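Local coordinates for protein possible metal-dependent hydrolase (Veillonella parvula, PDB 3RPC) that probably catalyses a metal-dependent hydrolysis whose substrate is not known, using a metallo-beta-lactamase fold that binds a pair of zinc ions, at residues P28-K33 against L56-L61; V65-V70 against L118-I123; T71-D76 against K100-S105; Y138-L143 against L197-S202; K208-M213 against I222-M227. All blocks are in the same frame, centred on the assembly; numbering follows the deposited sequence. Where two conformers were deposited one is given.

All five contacts lie within the metallo-beta-lactamase domain. Contacts 1, 2 and 3 share its first half: 1 and 2 touch through Pro28 and Val68, with centres about 20 Å apart, 2 and 3 through Val70 and Ile103, and 1 and 3 through Phe29 with Leu75 and Asp76. Along the chain contact 3 falls between the two segments of contact 2, whereas contacts 4 and 5 follow later. Strand 67-69 belongs to one mixed sheet, strands 117-120 and 221-225 to the other. Contacts 3 and 5 have centres about 25 Å apart yet share one zinc ion, through Asp76 and His226, so the metal site draws on both halves of the chain. Contact 4 lies near the second subunit.

Contact 1 (P28-K33 against L56-L61); sequences PFLAPK and LSMDDL
No ring or amide lies between Leu30, Met58 and Leu61, which meet through apolar groups alone; the ring of Phe29 points elsewhere and makes a cation-pi interaction with Arg11. Leu30 puts its two methyls to separate uses. Its CD2 lies 3.7 Å from CD1 of Leu61, methyl against methyl, while CD1 lies 4.0 Å from the SE atom of Met58, a selenomethionine. The fork is presented this way because CG of Leu30 stands opposite its own carbonyl carbon (chi1 -54°). Met58 comes in at roughly a right angle: its chain bends at both chi2 and chi3, which folds it back and lays CE 4.1 Å from CB of Leu30. The leucine is thus met along its stem as well as at its branch tips.

Met58 and Leu61 are one turn apart on a short helix, and Ser57 is its N-cap. Ser57 OG accepts from Asp60 N at 3.2 Å, which helps to fix the first turn that carries both apolar side chains. On the other segment, Leu30 N is hydrogen-bonded to Asp79 OD1 just ahead of helix 80-85. Around this buried packing, Leu30 rests on Thr81 of helix 80-85 and Leu61 on Ile10 of strand 6-11, so the loop after strand 22-26 packs on both helix 58-62 and helix 80-85.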
# COMPACT_ATOMS: atom_id res chain seq x y z
N PRO A 28 -5.54 -21.50 2.23
CA PRO A 28 -5.43 -22.97 2.19
C PRO A 28 -4.48 -23.48 1.10
O PRO A 28 -4.76 -23.34 -0.10
CB PRO A 28 -6.87 -23.41 1.89
CG PRO A 28 -7.40 -22.28 1.07
CD PRO A 28 -6.85 -21.05 1.72
N PHE A 29 -3.38 -24.07 1.55
CA PHE A 29 -2.41 -24.75 0.72
C PHE A 29 -2.43 -26.17 1.25
O PHE A 29 -1.88 -26.44 2.31
CB PHE A 29 -1.05 -24.07 0.94
CG PHE A 29 0.16 -24.85 0.46
CD1 PHE A 29 0.16 -25.54 -0.74
CD2 PHE A 29 1.33 -24.84 1.21
CE1 PHE A 29 1.29 -26.24 -1.17
CE2 PHE A 29 2.47 -25.52 0.78
CZ PHE A 29 2.45 -26.22 -0.41
N LEU A 30 -3.14 -27.05 0.55
CA LEU A 30 -3.56 -28.32 1.15
C LEU A 30 -2.89 -29.57 0.58
O LEU A 30 -3.26 -30.69 0.95
CB LEU A 30 -5.10 -28.44 1.09
CG LEU A 30 -5.87 -27.27 1.71
CD1 LEU A 30 -7.38 -27.50 1.66
CD2 LEU A 30 -5.40 -27.00 3.14
N ALA A 31 -1.91 -29.40 -0.30
CA ALA A 31 -1.29 -30.54 -0.99
C ALA A 31 -0.66 -31.55 -0.03
O ALA A 31 -0.14 -31.19 1.02
CB ALA A 31 -0.23 -30.04 -1.98
N PRO A 32 -0.69 -32.84 -0.40
CA PRO A 32 0.05 -33.82 0.40
C PRO A 32 1.55 -33.53 0.42
O PRO A 32 2.06 -32.83 -0.46
CB PRO A 32 -0.22 -35.15 -0.32
CG PRO A 32 -1.51 -34.91 -1.09
CD PRO A 32 -1.46 -33.46 -1.49
N LYS A 33 2.24 -34.07 1.42
CA LYS A 33 3.69 -33.98 1.55
C LYS A 33 4.43 -34.21 0.22
O LYS A 33 4.14 -35.16 -0.51
CB LYS A 33 4.16 -34.98 2.61
CG LYS A 33 5.67 -35.03 2.82
CD LYS A 33 6.03 -35.93 4.00
CE LYS A 33 7.54 -36.07 4.18
NZ LYS A 33 7.84 -36.93 5.37
N LEU A 56 -4.42 -33.00 10.10
CA LEU A 56 -5.76 -33.56 10.27
C LEU A 56 -6.32 -34.01 8.94
O LEU A 56 -5.81 -33.63 7.88
CB LEU A 56 -6.68 -32.55 10.95
CG LEU A 56 -7.17 -31.33 10.16
CD1 LEU A 56 -8.09 -30.49 11.03
CD2 LEU A 56 -6.02 -30.48 9.62
N SER A 57 -7.35 -34.85 8.98
CA SER A 57 -8.01 -35.32 7.77
C SER A 57 -8.72 -34.17 7.07
O SER A 57 -9.10 -33.17 7.69
CB SER A 57 -9.03 -36.41 8.11
OG SER A 57 -10.13 -35.84 8.78
N MSE A 58 -8.90 -34.32 5.77
CA MSE A 58 -9.57 -33.29 4.98
C MSE A 58 -10.99 -33.05 5.51
O MSE A 58 -11.48 -31.92 5.54
CB MSE A 58 -9.60 -33.68 3.50
CG MSE A 58 -10.16 -32.60 2.60
SE MSE A 58 -9.09 -30.97 2.56
CE MSE A 58 -7.44 -31.70 1.86
N ASP A 59 -11.65 -34.11 5.95
CA ASP A 59 -12.98 -33.96 6.51
C ASP A 59 -12.98 -33.05 7.73
O ASP A 59 -13.83 -32.16 7.85
CB ASP A 59 -13.58 -35.31 6.89
CG ASP A 59 -14.92 -35.18 7.58
OD1 ASP A 59 -15.90 -34.82 6.89
OD2 ASP A 59 -14.99 -35.41 8.80
N ASP A 60 -12.03 -33.27 8.64
CA ASP A 60 -11.94 -32.46 9.85
C ASP A 60 -11.53 -31.03 9.50
O ASP A 60 -12.01 -30.08 10.10
CB ASP A 60 -10.97 -33.08 10.85
CG ASP A 60 -11.57 -34.26 11.59
OD1 ASP A 60 -10.89 -34.84 12.45
OD2 ASP A 60 -12.75 -34.59 11.32
N LEU A 61 -10.65 -30.90 8.51
CA LEU A 61 -10.21 -29.58 8.09
C LEU A 61 -11.39 -28.76 7.58
O LEU A 61 -11.56 -27.60 7.94
CB LEU A 61 -9.12 -29.70 7.01
CG LEU A 61 -8.42 -28.42 6.55
CD1 LEU A 61 -7.04 -28.75 6.00
CD2 LEU A 61 -9.24 -27.67 5.53

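Contact 2 (V65-V70 against L118-I123); sequences VTAVVV and LEFNGI
Phe120 reaches over to Thr66 and Ala67, bringing the edge strand of one sheet of the metallo-beta-lactamase sandwich against strand 67-69 of the other. Phe120 closes strand 117-120 and begins the type I' beta turn of a tight hairpin, paired with Ile123 by two backbone hydrogen bonds; Phe120 N reaches Ile123 O at 2.8 Å. From this position its ring extends away from the backbone, with CG opposite the backbone N (chi1 -175°), and its far end does the touching.

Two methyls meet that end differently. Thr66 CG2 sits at the ring edge, near the plane, 3.8 Å from Phe120 CE2. Ala67 CB approaches obliquely and comes within 3.7 Å of the same CE2 atom, so two consecutive residues contact the same CE2-CZ side of the ring. The two branches of Thr66 have different tasks: while its methyl packs on the phenylalanine, OG1 is hydrogen-bonded to the backbone N of Thr23 on the adjoining strand 22-26. Phe93, from the strand on the other flank of 67-69, adds an edge-to-face contact with Phe120, and Pro91 and Arg112 also touch it.

Asn121, the next residue in the turn, folds its amide back: ND2 makes a weak hydrogen bond to Thr22 OG1, lies 3.8 Å from CG2 of Thr66, and stands 3.2 Å above the plane of the Phe120 ring, displaced toward the rim.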
# COMPACT_ATOMS: atom_id res chain seq x y z
N VAL A 65 -16.16 -24.95 8.22
CA VAL A 65 -15.74 -23.74 7.50
C VAL A 65 -16.94 -22.98 6.95
O VAL A 65 -17.80 -23.56 6.28
CB VAL A 65 -14.73 -24.09 6.38
CG1 VAL A 65 -14.41 -22.86 5.55
CG2 VAL A 65 -13.45 -24.67 6.98
N THR A 66 -17.00 -21.68 7.26
CA THR A 66 -18.07 -20.77 6.85
C THR A 66 -17.67 -19.94 5.64
O THR A 66 -18.51 -19.53 4.84
CB THR A 66 -18.38 -19.73 7.97
OG1 THR A 66 -18.34 -20.36 9.25
CG2 THR A 66 -19.74 -19.09 7.74
N ALA A 67 -16.38 -19.64 5.55
CA ALA A 67 -15.87 -18.79 4.47
C ALA A 67 -14.38 -19.01 4.35
O ALA A 67 -13.76 -19.57 5.24
CB ALA A 67 -16.18 -17.33 4.74
N VAL A 68 -13.83 -18.58 3.22
CA VAL A 68 -12.40 -18.70 2.99
C VAL A 68 -11.82 -17.31 2.77
O VAL A 68 -12.46 -16.45 2.16
CB VAL A 68 -12.12 -19.58 1.75
CG1 VAL A 68 -10.64 -19.83 1.59
CG2 VAL A 68 -12.85 -20.91 1.86
N VAL A 69 -10.63 -17.07 3.31
CA VAL A 69 -9.91 -15.82 3.08
C VAL A 69 -8.62 -16.17 2.38
O VAL A 69 -7.85 -16.99 2.88
CB VAL A 69 -9.58 -15.10 4.41
CG1 VAL A 69 -8.66 -13.90 4.16
CG2 VAL A 69 -10.86 -14.67 5.10
N VAL A 70 -8.40 -15.58 1.21
CA VAL A 70 -7.22 -15.86 0.40
C VAL A 70 -6.46 -14.55 0.23
O VAL A 70 -6.89 -13.66 -0.52
CB VAL A 70 -7.63 -16.44 -0.97
CG1 VAL A 70 -6.40 -16.80 -1.79
CG2 VAL A 70 -8.52 -17.67 -0.78
N LEU A 118 -15.33 -5.28 4.25
CA LEU A 118 -16.61 -5.93 4.00
C LEU A 118 -17.13 -6.45 5.32
O LEU A 118 -16.36 -6.68 6.26
CB LEU A 118 -16.46 -7.10 3.02
CG LEU A 118 -16.07 -6.75 1.58
CD1 LEU A 118 -15.85 -8.01 0.77
CD2 LEU A 118 -17.11 -5.85 0.92
N GLU A 119 -18.45 -6.63 5.40
CA GLU A 119 -19.04 -7.24 6.58
C GLU A 119 -19.50 -8.65 6.25
O GLU A 119 -19.98 -8.93 5.15
CB GLU A 119 -20.20 -6.40 7.11
CG GLU A 119 -20.59 -6.73 8.54
CD GLU A 119 -21.14 -5.53 9.28
OE1 GLU A 119 -21.16 -4.42 8.70
OE2 GLU A 119 -21.56 -5.68 10.45
N PHE A 120 -19.35 -9.55 7.21
CA PHE A 120 -19.77 -10.93 7.03
C PHE A 120 -20.21 -11.48 8.37
O PHE A 120 -19.39 -11.63 9.28
CB PHE A 120 -18.60 -11.77 6.48
CG PHE A 120 -18.98 -13.19 6.15
CD1 PHE A 120 -19.83 -13.46 5.08
CD2 PHE A 120 -18.50 -14.25 6.90
CE1 PHE A 120 -20.18 -14.77 4.78
CE2 PHE A 120 -18.84 -15.56 6.60
CZ PHE A 120 -19.69 -15.82 5.54
N ASN A 121 -21.50 -11.75 8.50
CA ASN A 121 -22.02 -12.34 9.73
C ASN A 121 -21.60 -11.58 10.99
O ASN A 121 -21.29 -12.19 12.02
CB ASN A 121 -21.61 -13.81 9.84
CG ASN A 121 -22.19 -14.66 8.72
OD1 ASN A 121 -23.20 -14.31 8.12
ND2 ASN A 121 -21.54 -15.78 8.45
N GLY A 122 -21.62 -10.25 10.91
CA GLY A 122 -21.32 -9.40 12.04
C GLY A 122 -19.84 -9.13 12.22
O GLY A 122 -19.44 -8.39 13.12
N ILE A 123 -19.02 -9.72 11.36
CA ILE A 123 -17.58 -9.54 11.43
C ILE A 123 -17.12 -8.61 10.33
O ILE A 123 -17.49 -8.80 9.16
CB ILE A 123 -16.84 -10.88 11.27
CG1 ILE A 123 -17.30 -11.85 12.36
CG2 ILE A 123 -15.32 -10.68 11.30
CD1 ILE A 123 -17.15 -13.29 11.98

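Contact 3 (T71-D76 against K100-S105); sequences THTHLD and KELITS. With ZN (zinc ion), chain E; ZN (zinc ion), chain F.
Thr73, lodged between two zinc-binding histidines, turns its back on the metals and packs against Leu102 and Ile103 of helix 97-105. CD2 of Leu102 lies against the whole Thr73 side chain, 3.8 Å from OG1 and nearly as close to CB and CG2, the two side chains sliding past each other in opposite directions. CG2 of Thr73, placed opposite the carbonyl carbon while OG1 takes the crowded position (chi1 57°), reaches CD1 of Ile103 at 4.2 Å. Ile103 is in turn backed by Val94 and Val111 of the neighbouring strands, so it packs on both the sheet and the metal-binding loop.

Residues 72-77 form the His-X-His-X-Asp-His motif of the metallo-beta-lactamase superfamily. His72 binds one zinc ion through NE2 at 2.2 Å, whereas His74 uses its other nitrogen, ND1, for the same ion at 2.3 Å. Asp76 OD2 holds the second zinc ion at 2.4 Å. His132 and Asp168 complete the first site, and His77, Asp168 and His226 contribute to the second. The zinc bond at NE2 of His72 and the donation from its ND1 to Thr71 OG1, almost in the ring plane, together fix the ring's rotation; Thr71 OG1 is itself tied to Asp27.

A water bridges the metals, 2.0 Å from the first zinc ion and 2.3 Å from the second, and donates to Asp76 OD1 at 2.6 Å. Asp76 therefore both binds a metal and orients the bridging water, consistent with that water being the nucleophile, as in dinuclear relatives.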
# COMPACT_ATOMS: atom_id res chain seq x y z
N THR A 71 -5.35 -14.40 0.95
CA THR A 71 -4.63 -13.13 0.95
C THR A 71 -3.94 -12.84 -0.37
O THR A 71 -3.71 -11.67 -0.72
CB THR A 71 -3.61 -13.02 2.10
OG1 THR A 71 -2.58 -14.01 1.93
CG2 THR A 71 -4.30 -13.18 3.45
N HIS A 72 -3.59 -13.90 -1.08
CA HIS A 72 -2.99 -13.84 -2.41
C HIS A 72 -2.91 -15.26 -2.95
O HIS A 72 -3.12 -16.21 -2.20
CB HIS A 72 -1.61 -13.13 -2.42
CG HIS A 72 -0.53 -13.83 -1.64
ND1 HIS A 72 -0.66 -14.20 -0.32
CD2 HIS A 72 0.74 -14.17 -2.00
CE1 HIS A 72 0.48 -14.73 0.11
NE2 HIS A 72 1.34 -14.74 -0.90
N THR A 73 -2.61 -15.40 -4.23
CA THR A 73 -2.72 -16.71 -4.86
C THR A 73 -1.39 -17.38 -5.16
O THR A 73 -1.30 -18.23 -6.05
CB THR A 73 -3.62 -16.67 -6.11
OG1 THR A 73 -3.10 -15.72 -7.04
CG2 THR A 73 -5.04 -16.29 -5.72
N HIS A 74 -0.35 -17.03 -4.42
CA HIS A 74 0.86 -17.83 -4.43
C HIS A 74 0.50 -19.27 -4.03
O HIS A 74 -0.39 -19.49 -3.21
CB HIS A 74 1.91 -17.27 -3.46
CG HIS A 74 2.72 -16.15 -4.04
ND1 HIS A 74 3.59 -15.40 -3.28
CD2 HIS A 74 2.79 -15.67 -5.30
CE1 HIS A 74 4.17 -14.49 -4.05
NE2 HIS A 74 3.70 -14.63 -5.28
N LEU A 75 1.23 -20.23 -4.60
CA LEU A 75 0.98 -21.65 -4.38
C LEU A 75 0.83 -22.02 -2.91
O LEU A 75 -0.04 -22.83 -2.55
CB LEU A 75 2.11 -22.48 -5.01
CG LEU A 75 2.03 -24.00 -4.85
CD1 LEU A 75 0.79 -24.52 -5.53
CD2 LEU A 75 3.27 -24.66 -5.43
N ASP A 76 1.68 -21.46 -2.06
CA ASP A 76 1.70 -21.83 -0.65
C ASP A 76 0.59 -21.16 0.16
O ASP A 76 0.59 -21.25 1.39
CB ASP A 76 3.08 -21.60 -0.01
CG ASP A 76 3.51 -20.15 -0.06
OD1 ASP A 76 3.46 -19.56 -1.16
OD2 ASP A 76 3.93 -19.62 1.00
N LYS A 100 -9.91 -12.37 -7.90
CA LYS A 100 -11.31 -12.77 -8.06
C LYS A 100 -11.50 -13.47 -9.39
O LYS A 100 -12.15 -14.52 -9.46
CB LYS A 100 -12.28 -11.58 -7.94
CG LYS A 100 -13.71 -11.97 -8.32
CD LYS A 100 -14.73 -10.99 -7.79
CE LYS A 100 -16.14 -11.39 -8.24
NZ LYS A 100 -17.19 -10.58 -7.57
N GLU A 101 -10.93 -12.92 -10.45
CA GLU A 101 -11.11 -13.53 -11.77
C GLU A 101 -10.50 -14.92 -11.81
O GLU A 101 -11.09 -15.86 -12.37
CB GLU A 101 -10.50 -12.65 -12.86
CG GLU A 101 -11.31 -11.38 -13.13
CD GLU A 101 -10.63 -10.45 -14.11
OE1 GLU A 101 -9.50 -10.76 -14.55
OE2 GLU A 101 -11.23 -9.41 -14.45
N LEU A 102 -9.33 -15.07 -11.20
CA LEU A 102 -8.69 -16.37 -11.17
C LEU A 102 -9.56 -17.39 -10.45
O LEU A 102 -9.85 -18.47 -10.97
CB LEU A 102 -7.33 -16.28 -10.49
CG LEU A 102 -6.59 -17.62 -10.40
CD1 LEU A 102 -6.28 -18.17 -11.79
CD2 LEU A 102 -5.31 -17.48 -9.57
N ILE A 103 -9.98 -17.04 -9.24
CA ILE A 103 -10.71 -17.99 -8.40
C ILE A 103 -12.12 -18.29 -8.94
O ILE A 103 -12.59 -19.42 -8.86
CB ILE A 103 -10.69 -17.54 -6.92
CG1 ILE A 103 -9.25 -17.65 -6.40
CG2 ILE A 103 -11.64 -18.40 -6.08
CD1 ILE A 103 -9.04 -17.15 -4.97
N THR A 104 -12.77 -17.28 -9.51
CA THR A 104 -14.02 -17.48 -10.24
C THR A 104 -13.83 -18.47 -11.38
O THR A 104 -14.68 -19.34 -11.62
CB THR A 104 -14.54 -16.17 -10.84
OG1 THR A 104 -14.86 -15.24 -9.79
CG2 THR A 104 -15.81 -16.44 -11.67
N SER A 105 -12.72 -18.34 -12.11
CA SER A 105 -12.47 -19.24 -13.25
C SER A 105 -12.25 -20.67 -12.76
O SER A 105 -12.34 -21.62 -13.54
CB SER A 105 -11.27 -18.78 -14.08
OG SER A 105 -10.03 -19.07 -13.44
ZN ZN E . 3.53 -15.21 -0.96
ZN ZN F . 3.93 -17.29 1.61
O HOH W 1 4.08 -17.12 -0.68
O HOH W 2 6.45 -16.87 1.34

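Contact 4 (Y138-L143 against L197-S202); sequences YANPVL and LGFEDS
Leu143 and Asn140 both meet the ring of Phe199, one over its face and the other at its edge. The face contact is a CH-pi interaction: CD2 of Leu143 stands 4.3 Å from the centroid of the Phe199 ring and only 8° off its normal. Leu143 has two modelled conformers, and this geometry, that of one, should be read with caution. At the edge, near the ring plane, Asn140 ND2 approaches Phe199 CZ to 3.7 Å, with the amide and ring planes 78° apart. Met137 of helix 135-138 touches both Leu143 and Phe199.

The polar interactions stay within segment 138-143. Asn140 caps the turn leading into helix 143-147: its OD1 accepts from Val142 N at 2.9 Å and from Leu143 N at 3.0 Å, the two donors arriving from opposite faces of the amide. Nearby, Tyr138 and Ala139 pack on Ser173 and Glu176 of the second subunit, respectively.

The amide is thus divided between two roles. Gripping OD1 twice fixes the rotation of the group and directs ND2 to the ring rim; since an aromatic rim is, like an amide NH2, probably slightly positive, this edge contact is better read as packing than as polar attraction.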
# COMPACT_ATOMS: atom_id res chain seq x y z
N TYR A 138 11.90 -5.30 -5.31
CA TYR A 138 10.87 -4.83 -6.24
C TYR A 138 11.47 -4.02 -7.38
O TYR A 138 10.83 -3.83 -8.41
CB TYR A 138 9.75 -4.07 -5.52
CG TYR A 138 8.70 -5.00 -4.98
CD1 TYR A 138 7.70 -5.51 -5.80
CD2 TYR A 138 8.73 -5.40 -3.65
CE1 TYR A 138 6.75 -6.40 -5.31
CE2 TYR A 138 7.78 -6.28 -3.15
CZ TYR A 138 6.80 -6.76 -3.98
OH TYR A 138 5.87 -7.64 -3.47
N ALA A 139 12.71 -3.57 -7.20
CA ALA A 139 13.44 -2.89 -8.26
C ALA A 139 14.01 -3.90 -9.26
O ALA A 139 14.49 -3.52 -10.33
CB ALA A 139 14.55 -2.03 -7.69
N ASN A 140 13.95 -5.18 -8.92
CA ASN A 140 14.42 -6.24 -9.80
C ASN A 140 13.29 -6.75 -10.68
O ASN A 140 12.28 -7.24 -10.18
CB ASN A 140 15.01 -7.39 -8.96
CG ASN A 140 15.63 -8.47 -9.81
OD1 ASN A 140 14.93 -9.21 -10.50
ND2 ASN A 140 16.95 -8.58 -9.76
N PRO A 141 13.45 -6.62 -12.01
CA PRO A 141 12.38 -6.93 -12.96
C PRO A 141 11.99 -8.41 -12.97
O PRO A 141 10.89 -8.77 -13.38
CB PRO A 141 12.98 -6.55 -14.32
CG PRO A 141 14.13 -5.65 -14.00
CD PRO A 141 14.66 -6.11 -12.69
N VAL A 142 12.91 -9.27 -12.53
CA VAL A 142 12.62 -10.70 -12.51
C VAL A 142 11.86 -11.08 -11.25
O VAL A 142 10.82 -11.73 -11.32
CB VAL A 142 13.91 -11.54 -12.62
CG1 VAL A 142 13.57 -13.03 -12.52
CG2 VAL A 142 14.62 -11.24 -13.93
N LEU A 143 12.36 -10.64 -10.10
CA LEU A 143 11.75 -10.98 -8.82
C LEU A 143 10.40 -10.30 -8.61
O LEU A 143 9.46 -10.91 -8.09
CB LEU A 143 12.70 -10.63 -7.68
CG LEU A 143 12.28 -11.06 -6.28
CD1 LEU A 143 11.93 -12.55 -6.25
CD2 LEU A 143 13.36 -10.74 -5.27
N LEU A 197 17.71 -16.86 -3.62
CA LEU A 197 19.15 -16.95 -3.87
C LEU A 197 19.66 -15.61 -4.41
O LEU A 197 19.03 -14.99 -5.27
CB LEU A 197 19.46 -18.09 -4.84
CG LEU A 197 19.08 -19.51 -4.41
CD1 LEU A 197 19.35 -20.50 -5.54
CD2 LEU A 197 19.81 -19.92 -3.14
N GLY A 198 20.79 -15.17 -3.88
CA GLY A 198 21.40 -13.93 -4.33
C GLY A 198 20.92 -12.67 -3.65
O GLY A 198 21.39 -11.58 -3.98
N PHE A 199 20.00 -12.80 -2.70
CA PHE A 199 19.46 -11.65 -1.96
C PHE A 199 19.57 -11.86 -0.45
O PHE A 199 19.27 -12.94 0.04
CB PHE A 199 18.00 -11.37 -2.35
CG PHE A 199 17.82 -10.93 -3.77
CD1 PHE A 199 17.77 -11.86 -4.80
CD2 PHE A 199 17.69 -9.58 -4.08
CE1 PHE A 199 17.61 -11.45 -6.12
CE2 PHE A 199 17.52 -9.17 -5.39
CZ PHE A 199 17.48 -10.10 -6.41
N GLU A 200 19.96 -10.82 0.27
CA GLU A 200 20.27 -10.91 1.71
C GLU A 200 19.08 -10.95 2.67
O GLU A 200 19.15 -11.56 3.74
CB GLU A 200 21.15 -9.72 2.11
CG GLU A 200 22.48 -9.64 1.40
CD GLU A 200 23.44 -8.69 2.09
OE1 GLU A 200 23.02 -8.07 3.09
OE2 GLU A 200 24.60 -8.57 1.63
N ASP A 201 18.01 -10.25 2.31
CA ASP A 201 16.88 -10.09 3.22
C ASP A 201 15.79 -11.12 2.94
O ASP A 201 16.09 -12.22 2.51
CB ASP A 201 16.36 -8.66 3.14
CG ASP A 201 17.39 -7.64 3.61
OD1 ASP A 201 17.96 -7.88 4.69
OD2 ASP A 201 17.63 -6.64 2.90
N SER A 202 14.53 -10.78 3.20
CA SER A 202 13.45 -11.75 3.02
C SER A 202 12.26 -11.13 2.31
O SER A 202 12.07 -9.91 2.30
CB SER A 202 13.03 -12.31 4.38
OG SER A 202 11.92 -13.19 4.28

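Contact 5 (K208-M213 against I222-M227); sequences KDIGRM and IIAVHM. With ZN (zinc ion), chain F.
Met213 and Ile222 make the closest packing here, CG of Met213 lying 3.7 Å from CD1 of Ile222. The same methyl is also 4.0 Å from CB of Met213, so the isoleucine tip presses on the root of the selenomethionine, whose chain then bends at chi2 and chi3 and leads its far end away. One turn earlier the fit is looser: Ile210 touches Ala224 through its extended tip, CD1 to CB at 4.2 Å. Val240 and Ile244 of helix 237-246 also touch this isoleucine.

These pairs seat helix 207-216 on strand 221-225 in a beta-alpha-beta crossover from the parallel, adjacent strand 186-190. Met189 of that strand also touches Ile222. Just past the end of strand 221-225, His226 binds a zinc ion through NE2 at 2.3 Å.

Away from these pairs the helix carries polar residues: Lys208 is exposed and Arg212 partly so, while Asp209 is buried. Arg212 makes a salt bridge one turn back, NH1 to Asp209 OD1 at 3.1 Å. The oxygen lies close to the guanidinium plane, yet the nitrogen stands well above the carboxylate plane, 46° out of it. Asp209 OD2 accepts from Gly206 N, and Trp171 receives Arg212 in a cation-pi contact.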
# COMPACT_ATOMS: atom_id res chain seq x y z
N LYS A 208 13.44 -10.67 13.69
CA LYS A 208 13.56 -9.23 13.95
C LYS A 208 12.18 -8.59 14.09
O LYS A 208 11.94 -7.75 14.96
CB LYS A 208 14.33 -8.54 12.83
CG LYS A 208 14.70 -7.10 13.13
CD LYS A 208 15.63 -6.55 12.05
CE LYS A 208 16.79 -7.50 11.75
NZ LYS A 208 17.79 -7.57 12.85
N ASP A 209 11.26 -9.00 13.22
CA ASP A 209 9.89 -8.49 13.24
C ASP A 209 9.12 -8.92 14.47
O ASP A 209 8.30 -8.17 14.99
CB ASP A 209 9.18 -8.92 11.96
CG ASP A 209 9.99 -8.57 10.73
OD1 ASP A 209 9.91 -7.41 10.30
OD2 ASP A 209 10.77 -9.43 10.25
N ILE A 210 9.36 -10.14 14.94
CA ILE A 210 8.70 -10.59 16.15
C ILE A 210 9.11 -9.70 17.33
O ILE A 210 8.28 -9.27 18.11
CB ILE A 210 9.04 -12.05 16.46
CG1 ILE A 210 8.54 -12.95 15.34
CG2 ILE A 210 8.45 -12.47 17.82
CD1 ILE A 210 8.84 -14.43 15.58
N GLY A 211 10.41 -9.43 17.45
CA GLY A 211 10.87 -8.59 18.53
C GLY A 211 10.24 -7.20 18.43
O GLY A 211 9.82 -6.62 19.44
N ARG A 212 10.16 -6.69 17.21
CA ARG A 212 9.64 -5.34 17.00
C ARG A 212 8.16 -5.30 17.31
O ARG A 212 7.65 -4.31 17.86
CB ARG A 212 9.91 -4.86 15.57
CG ARG A 212 9.63 -3.38 15.34
CD ARG A 212 9.91 -2.96 13.90
NE ARG A 212 11.27 -3.31 13.49
CZ ARG A 212 11.55 -4.22 12.56
NH1 ARG A 212 10.56 -4.85 11.92
NH2 ARG A 212 12.81 -4.49 12.25
N MSE A 213 7.45 -6.38 16.97
CA MSE A 213 6.01 -6.42 17.23
C MSE A 213 5.71 -6.38 18.72
O MSE A 213 4.72 -5.79 19.16
CB MSE A 213 5.37 -7.66 16.60
CG MSE A 213 3.84 -7.65 16.59
SE MSE A 213 3.18 -6.23 15.41
CE MSE A 213 3.56 -7.02 13.71
N ILE A 222 0.75 -12.49 20.16
CA ILE A 222 1.36 -12.71 18.86
C ILE A 222 1.40 -14.21 18.54
O ILE A 222 1.69 -15.02 19.42
CB ILE A 222 2.76 -12.10 18.83
CG1 ILE A 222 2.63 -10.58 18.96
CG2 ILE A 222 3.49 -12.51 17.57
CD1 ILE A 222 3.85 -9.88 19.51
N ILE A 223 1.08 -14.55 17.30
CA ILE A 223 1.08 -15.94 16.86
C ILE A 223 1.95 -16.03 15.62
O ILE A 223 1.62 -15.42 14.60
CB ILE A 223 -0.36 -16.43 16.54
CG1 ILE A 223 -1.25 -16.31 17.78
CG2 ILE A 223 -0.34 -17.88 16.05
CD1 ILE A 223 -2.73 -16.64 17.55
N ALA A 224 3.06 -16.76 15.71
CA ALA A 224 4.01 -16.87 14.61
C ALA A 224 3.78 -18.15 13.80
O ALA A 224 3.77 -19.26 14.36
CB ALA A 224 5.45 -16.82 15.13
N VAL A 225 3.61 -17.98 12.50
CA VAL A 225 3.33 -19.10 11.60
C VAL A 225 4.15 -19.00 10.30
O VAL A 225 5.14 -18.27 10.26
CB VAL A 225 1.81 -19.20 11.28
CG1 VAL A 225 1.02 -19.42 12.58
CG2 VAL A 225 1.31 -17.95 10.56
N HIS A 226 3.74 -19.74 9.27
CA HIS A 226 4.44 -19.75 7.97
C HIS A 226 5.82 -20.39 8.07
O HIS A 226 6.79 -19.95 7.45
CB HIS A 226 4.51 -18.33 7.37
CG HIS A 226 4.64 -18.29 5.87
ND1 HIS A 226 5.70 -18.87 5.20
CD2 HIS A 226 3.86 -17.73 4.92
CE1 HIS A 226 5.56 -18.68 3.90
NE2 HIS A 226 4.45 -17.99 3.70
N MSE A 227 5.91 -21.48 8.84
CA MSE A 227 7.19 -22.14 9.06
C MSE A 227 7.15 -23.65 8.84
O MSE A 227 6.07 -24.27 8.83
CB MSE A 227 7.69 -21.85 10.47
CG MSE A 227 8.10 -20.39 10.64
SE MSE A 227 8.60 -19.87 12.45
CE MSE A 227 6.81 -19.73 13.21
ZN ZN F . 3.93 -17.29 1.61
O HOH W 1 4.08 -17.12 -0.68
O HOH W 2 6.45 -16.87 1.34